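Local coordinates for protein minor fimbrium anchoring subunit Mfa2 (Porphyromonas gingivalis, PDB 5NFI) that attaches the minor (Mfa1) fimbriae to the bacterial outer membrane through its interaction with Mfa1 and regulates fimbrial length, at residues Arg27-Ala32 with Gly72-His77. Sequence-based numbering, arbitrary orientation.
Sequences RLNVYA and GNIDDH
This is the end of an antiparallel strand pair, where strand 64-72 parts from strand 28-33 and runs into the loop that leads to strand 78-80. It joins a strand end to a loop within the beta-sheet framework of this fimbrillin-superfamily protein, whose family belongs to the transthyretin clan. L28 and G72 form the one beta bridge between the segments, a non-hydrogen-bonded antiparallel pair. Just beyond it, N73 N donates to R27 O at 3.1 Å. The bond is nearly straight at the hydrogen (166°), but the donor lies above the carbonyl plane. G72 CA also makes a CA-H...O contact with R27 O, so two donors share this oxygen.

N73 has positive phi (65°), which breaks the strand course. Its OD1 turns back to R27 N in a weak bond and also takes the N-H of A26. Its ND2 binds the carbonyls of E24 and T111. The carboxamide thus ties the residues leading into strand 28-33, and T111, to the loop after strand 64-72.

The R27 chain starts with CG between the backbone N and the carbonyl carbon (chi1 67°) and bends at chi3. CG packs on N73 CA at 3.7 Å. NH1 comes within 2.8 Å of I74 O and makes a weak bond to N29 OD1. NH2 forms a salt bridge with E46. I74 crosses N29 at about a right angle, with CB 3.5 Å from N29 OD1 and CD1 3.7 Å from N29 CG.

The contact mixes polar bonds with the packing of I74 on N29. Backbone and carboxamide bonds hold the strand end, and the E46 carboxylate probably offsets the charge of an arginine set among backbone and amide oxygens.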
ATOM      1  N   ARG A  27      13.752  -7.763  -1.970  1.00 51.99           N
ATOM      2  CA  ARG A  27      13.586  -9.073  -1.380  1.00 51.52           C
ATOM      3  C   ARG A  27      12.162  -9.549  -1.582  1.00 50.58           C
ATOM      4  O   ARG A  27      11.291  -8.763  -1.917  1.00 49.91           O
ATOM      5  CB  ARG A  27      13.955  -9.039   0.099  1.00 51.49           C
ATOM      6  CG  ARG A  27      13.022  -8.229   0.966  1.00 49.51           C
ATOM      7  CD  ARG A  27      13.537  -8.136   2.396  1.00 49.55           C
ATOM      8  NE  ARG A  27      13.793  -9.435   3.014  1.00 50.28           N
ATOM      9  CZ  ARG A  27      12.853 -10.278   3.441  1.00 50.33           C
ATOM     10  NH1 ARG A  27      11.563 -10.002   3.304  1.00 47.08           N
ATOM     11  NH2 ARG A  27      13.211 -11.425   3.989  1.00 51.90           N
ATOM     12  N   LEU A  28      11.930 -10.845  -1.409  1.00 51.15           N
ATOM     13  CA  LEU A  28      10.645 -11.452  -1.748  1.00 50.99           C
ATOM     14  C   LEU A  28      10.213 -12.478  -0.706  1.00 50.63           C
ATOM     15  O   LEU A  28      11.035 -13.193  -0.139  1.00 51.38           O
ATOM     16  CB  LEU A  28      10.704 -12.129  -3.131  1.00 52.93           C
ATOM     17  CG  LEU A  28      10.702 -11.216  -4.365  1.00 54.20           C
ATOM     18  CD1 LEU A  28      11.047 -12.008  -5.595  1.00 55.58           C
ATOM     19  CD2 LEU A  28       9.355 -10.479  -4.546  1.00 53.25           C
ATOM     20  N   ASN A  29       8.911 -12.521  -0.454  1.00 49.69           N
ATOM     21  CA  ASN A  29       8.282 -13.574   0.308  1.00 50.04           C
ATOM     22  C   ASN A  29       7.195 -14.144  -0.604  1.00 50.41           C
ATOM     23  O   ASN A  29       6.193 -13.485  -0.876  1.00 50.29           O
ATOM     24  CB  ASN A  29       7.687 -13.053   1.625  1.00 50.12           C
ATOM     25  CG  ASN A  29       8.744 -12.559   2.617  1.00 51.48           C
ATOM     26  OD1 ASN A  29       9.361 -11.510   2.430  1.00 52.35           O
ATOM     27  ND2 ASN A  29       8.902 -13.284   3.708  1.00 52.10           N
ATOM     28  N   VAL A  30       7.399 -15.354  -1.099  1.00 51.12           N
ATOM     29  CA  VAL A  30       6.491 -15.939  -2.072  1.00 51.25           C
ATOM     30  C   VAL A  30       5.840 -17.194  -1.505  1.00 52.88           C
ATOM     31  O   VAL A  30       6.531 -18.130  -1.074  1.00 54.87           O
ATOM     32  CB  VAL A  30       7.225 -16.261  -3.380  1.00 50.87           C
ATOM     33  CG1 VAL A  30       6.241 -16.663  -4.445  1.00 50.98           C
ATOM     34  CG2 VAL A  30       7.996 -15.048  -3.828  1.00 50.25           C
ATOM     35  N   TYR A  31       4.510 -17.199  -1.494  1.00 52.25           N
ATOM     36  CA  TYR A  31       3.734 -18.279  -0.894  1.00 52.86           C
ATOM     37  C   TYR A  31       2.907 -18.995  -1.947  1.00 54.58           C
ATOM     38  O   TYR A  31       2.474 -18.385  -2.933  1.00 55.21           O
ATOM     39  CB  TYR A  31       2.814 -17.738   0.216  1.00 51.37           C
ATOM     40  CG  TYR A  31       3.568 -16.960   1.256  1.00 49.77           C
ATOM     41  CD1 TYR A  31       4.256 -17.614   2.262  1.00 49.59           C
ATOM     42  CD2 TYR A  31       3.620 -15.569   1.216  1.00 48.61           C
ATOM     43  CE1 TYR A  31       4.964 -16.916   3.202  1.00 49.25           C
ATOM     44  CE2 TYR A  31       4.338 -14.859   2.153  1.00 47.89           C
ATOM     45  CZ  TYR A  31       5.008 -15.547   3.146  1.00 48.52           C
ATOM     46  OH  TYR A  31       5.734 -14.869   4.091  1.00 48.57           O
ATOM     47  N   ALA A  32       2.676 -20.286  -1.732  1.00 55.07           N
ATOM     48  CA  ALA A  32       1.830 -21.064  -2.632  1.00 55.25           C
ATOM     49  C   ALA A  32       0.649 -21.627  -1.854  1.00 55.96           C
ATOM     50  O   ALA A  32       0.821 -22.262  -0.813  1.00 56.13           O
ATOM     51  CB  ALA A  32       2.621 -22.177  -3.298  1.00 55.13           C
ATOM     52  N   GLY A  72       6.875  -7.993  -1.756  1.00 53.67           N
ATOM     53  CA  GLY A  72       8.159  -7.376  -1.984  1.00 54.58           C
ATOM     54  C   GLY A  72       8.490  -6.405  -0.888  1.00 54.54           C
ATOM     55  O   GLY A  72       7.673  -5.551  -0.541  1.00 54.05           O
ATOM     56  N   ASN A  73       9.699  -6.562  -0.357  1.00 55.58           N
ATOM     57  CA  ASN A  73      10.250  -5.725   0.701  1.00 55.53           C
ATOM     58  C   ASN A  73       9.501  -5.822   2.026  1.00 54.95           C
ATOM     59  O   ASN A  73       9.298  -4.823   2.699  1.00 54.23           O
ATOM     60  CB  ASN A  73      10.301  -4.272   0.250  1.00 55.23           C
ATOM     61  CG  ASN A  73      11.058  -4.100  -1.030  1.00 56.24           C
ATOM     62  OD1 ASN A  73      11.967  -4.885  -1.338  1.00 57.25           O
ATOM     63  ND2 ASN A  73      10.699  -3.073  -1.796  1.00 55.76           N
ATOM     64  N   ILE A  74       9.106  -7.025   2.407  1.00 56.12           N
ATOM     65  CA  ILE A  74       8.674  -7.257   3.769  1.00 57.31           C
ATOM     66  C   ILE A  74       9.853  -7.012   4.716  1.00 59.71           C
ATOM     67  O   ILE A  74      10.935  -7.560   4.549  1.00 60.62           O
ATOM     68  CB  ILE A  74       8.129  -8.663   3.951  1.00 57.84           C
ATOM     69  CG1 ILE A  74       6.711  -8.742   3.385  1.00 56.47           C
ATOM     70  CG2 ILE A  74       8.138  -9.040   5.416  1.00 58.30           C
ATOM     71  CD1 ILE A  74       6.080 -10.096   3.559  1.00 56.33           C
ATOM     72  N   ASP A  75       9.608  -6.180   5.718  1.00 60.69           N
ATOM     73  CA  ASP A  75      10.647  -5.495   6.469  1.00 61.52           C
ATOM     74  C   ASP A  75      10.433  -5.777   7.947  1.00 61.43           C
ATOM     75  O   ASP A  75       9.461  -6.428   8.310  1.00 61.24           O
ATOM     76  CB  ASP A  75      10.574  -3.982   6.188  1.00 62.46           C
ATOM     77  CG  ASP A  75      11.927  -3.368   5.909  1.00 64.97           C
ATOM     78  OD1 ASP A  75      12.891  -3.668   6.645  1.00 67.31           O
ATOM     79  OD2 ASP A  75      12.047  -2.597   4.936  1.00 65.23           O
ATOM     80  N   ASP A  76      11.314  -5.266   8.799  1.00 59.73           N
ATOM     81  CA  ASP A  76      11.077  -5.341  10.236  1.00 59.01           C
ATOM     82  C   ASP A  76      10.199  -4.167  10.730  1.00 55.17           C
ATOM     83  O   ASP A  76      10.036  -3.972  11.938  1.00 53.95           O
ATOM     84  CB  ASP A  76      12.403  -5.398  11.014  1.00 61.96           C
ATOM     85  CG  ASP A  76      13.434  -4.406  10.506  1.00 64.07           C
ATOM     86  OD1 ASP A  76      13.040  -3.406   9.855  1.00 64.39           O
ATOM     87  OD2 ASP A  76      14.644  -4.616  10.773  1.00 65.80           O
ATOM     88  N   HIS A  77       9.629  -3.411   9.787  1.00 52.55           N
ATOM     89  CA  HIS A  77       8.569  -2.445  10.097  1.00 50.78           C
ATOM     90  C   HIS A  77       7.250  -3.177  10.314  1.00 50.51           C
ATOM     91  O   HIS A  77       6.238  -2.552  10.672  1.00 49.56           O
ATOM     92  CB  HIS A  77       8.362  -1.421   8.973  1.00 48.78           C
ATOM     93  CG  HIS A  77       9.509  -0.487   8.755  1.00 47.78           C
ATOM     94  ND1 HIS A  77      10.202   0.103   9.786  1.00 48.28           N
ATOM     95  CD2 HIS A  77      10.069  -0.026   7.613  1.00 47.49           C
ATOM     96  CE1 HIS A  77      11.147   0.884   9.291  1.00 48.18           C
ATOM     97  NE2 HIS A  77      11.085   0.822   7.976  1.00 47.95           N
TER